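Local coordinates for protein 3-deoxy-manno-octulosonate cytidylyltransferase (Escherichia coli, PDB 1H7G) that transfers CMP from CTP to the eight-carbon sugar KDO, releasing diphosphate, probably to activate it for bacterial lipopolysaccharide synthesis, at residues Val140-Asn145 and Arg168-Val173. Residues are numbered along the deposited sequence; the frame is centred on the assembly and turned at random.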
# COMPACT_ATOMS: atom_id res chain seq x y z
N VAL A 140 -6.75 -10.77 5.81
CA VAL A 140 -6.11 -9.85 4.89
C VAL A 140 -6.53 -8.42 5.21
O VAL A 140 -7.72 -8.12 5.27
CB VAL A 140 -6.47 -10.18 3.42
CG1 VAL A 140 -5.80 -9.18 2.45
CG2 VAL A 140 -6.04 -11.60 3.08
N LYS A 141 -5.54 -7.57 5.46
CA LYS A 141 -5.79 -6.17 5.77
C LYS A 141 -5.61 -5.31 4.53
O LYS A 141 -4.89 -5.67 3.59
CB LYS A 141 -4.86 -5.68 6.89
CG LYS A 141 -5.34 -6.00 8.30
CD LYS A 141 -5.23 -7.48 8.61
CE LYS A 141 -3.80 -7.97 8.46
NZ LYS A 141 -3.61 -9.37 8.91
N VAL A 142 -6.30 -4.17 4.53
CA VAL A 142 -6.21 -3.22 3.44
C VAL A 142 -6.20 -1.80 4.02
O VAL A 142 -6.85 -1.52 5.03
CB VAL A 142 -7.40 -3.36 2.43
CG1 VAL A 142 -8.73 -3.12 3.13
CG2 VAL A 142 -7.24 -2.39 1.25
N VAL A 143 -5.39 -0.95 3.40
CA VAL A 143 -5.29 0.45 3.77
C VAL A 143 -5.72 1.21 2.51
O VAL A 143 -5.25 0.90 1.41
CB VAL A 143 -3.84 0.83 4.18
CG1 VAL A 143 -3.75 2.34 4.45
CG2 VAL A 143 -3.45 0.07 5.44
N VAL A 144 -6.62 2.18 2.66
CA VAL A 144 -7.12 2.97 1.54
C VAL A 144 -6.83 4.46 1.69
O VAL A 144 -6.48 4.90 2.78
CB VAL A 144 -8.67 2.80 1.38
CG1 VAL A 144 -9.02 1.33 1.24
CG2 VAL A 144 -9.41 3.40 2.57
N ASN A 145 -6.96 5.21 0.59
CA ASN A 145 -6.76 6.66 0.58
C ASN A 145 -8.12 7.36 0.66
O ASN A 145 -9.13 6.68 0.85
CB ASN A 145 -5.95 7.11 -0.66
CG ASN A 145 -6.68 6.87 -1.99
OD1 ASN A 145 -7.86 6.53 -2.02
ND2 ASN A 145 -5.96 7.06 -3.09
N ARG A 168 -6.81 2.03 12.92
CA ARG A 168 -8.12 1.49 12.58
C ARG A 168 -7.87 0.48 11.47
O ARG A 168 -7.22 0.79 10.47
CB ARG A 168 -9.07 2.59 12.11
CG ARG A 168 -10.50 2.10 11.94
CD ARG A 168 -11.43 3.22 11.52
NE ARG A 168 -12.81 2.75 11.37
CZ ARG A 168 -13.32 2.26 10.24
NH1 ARG A 168 -12.58 2.17 9.14
NH2 ARG A 168 -14.59 1.87 10.21
N TYR A 169 -8.36 -0.74 11.66
CA TYR A 169 -8.14 -1.80 10.70
C TYR A 169 -9.36 -2.14 9.85
O TYR A 169 -10.50 -2.01 10.28
CB TYR A 169 -7.61 -3.04 11.43
CG TYR A 169 -6.28 -2.79 12.10
CD1 TYR A 169 -5.09 -3.02 11.41
CD2 TYR A 169 -6.21 -2.28 13.40
CE1 TYR A 169 -3.85 -2.73 12.00
CE2 TYR A 169 -4.98 -1.99 14.01
CZ TYR A 169 -3.81 -2.22 13.30
OH TYR A 169 -2.58 -1.95 13.87
N LEU A 170 -9.07 -2.53 8.61
CA LEU A 170 -10.09 -2.92 7.64
C LEU A 170 -9.76 -4.31 7.13
O LEU A 170 -8.64 -4.57 6.70
CB LEU A 170 -10.12 -1.97 6.45
CG LEU A 170 -10.68 -0.57 6.68
CD1 LEU A 170 -10.41 0.32 5.46
CD2 LEU A 170 -12.17 -0.69 6.96
N LYS A 171 -10.74 -5.20 7.19
CA LYS A 171 -10.57 -6.55 6.69
C LYS A 171 -11.08 -6.57 5.25
O LYS A 171 -12.15 -6.02 4.94
CB LYS A 171 -11.36 -7.53 7.56
CG LYS A 171 -11.36 -8.95 7.04
CD LYS A 171 -12.21 -9.88 7.89
CE LYS A 171 -12.31 -11.24 7.25
NZ LYS A 171 -13.03 -12.22 8.10
N HIS A 172 -10.31 -7.19 4.36
CA HIS A 172 -10.68 -7.30 2.96
C HIS A 172 -11.67 -8.46 2.74
O HIS A 172 -11.40 -9.60 3.14
CB HIS A 172 -9.42 -7.50 2.11
CG HIS A 172 -9.68 -7.89 0.69
ND1 HIS A 172 -10.61 -7.25 -0.11
CD2 HIS A 172 -9.14 -8.87 -0.07
CE1 HIS A 172 -10.63 -7.83 -1.29
NE2 HIS A 172 -9.76 -8.82 -1.30
N VAL A 173 -12.84 -8.14 2.18
CA VAL A 173 -13.88 -9.14 1.87
C VAL A 173 -13.69 -9.54 0.42
O VAL A 173 -13.96 -8.76 -0.49
CB VAL A 173 -15.32 -8.59 2.09
CG1 VAL A 173 -16.34 -9.61 1.64
CG2 VAL A 173 -15.54 -8.25 3.57
O HOH W 1 -9.49 -11.58 5.01
O HOH W 2 -6.17 -2.06 7.78
O HOH W 3 -7.07 0.56 7.63
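His172 N donates a nearly straight hydrogen bond to Val140 O at 2.9 Å, and Val142 N a longer, more bent one to Leu170 O at 3.2 Å. Between them the backbones of Lys141 and Lys171 form a single antiparallel-type bridge, a non-hydrogen-bonded pair whose CB atoms both point away from the opposite strand. Since the strand axes cross at 113°, the pairing stops there, and a water accepts from Leu170 N and lies 2.9 Å from Val142 O, linking the two backbones where direct pairing has ended.

Side chains fill the angle between the strands. In Val142, branched at CB, a chi1 of 61° turns CG1 onto Leu170 CB, 3.8 Å away. Leu170 is long enough to carry its CD1 on to Val144 CG2, at 4.3 Å.

Toward the other end Val140 and His172 lie side by side. CG1 of Val140 meets His172 CB at 4.0 Å and the edge of the imidazole. Both ring nitrogens of this buried histidine are satisfied, ND1 by Leu125 O and NE2 by Tyr176 OH. The Lys141 chain, bent at chi2 and chi3, passes its CG near the Tyr169 ring and delivers NZ to the carbonyls of Thr139, Arg155 and Ala134.

The arrangement is an isolated beta bridge joining the small antiparallel hairpin 141-144/150-154 to strand 169-179 of the central mixed sheet in this GT-A-like cytidylyltransferase fold.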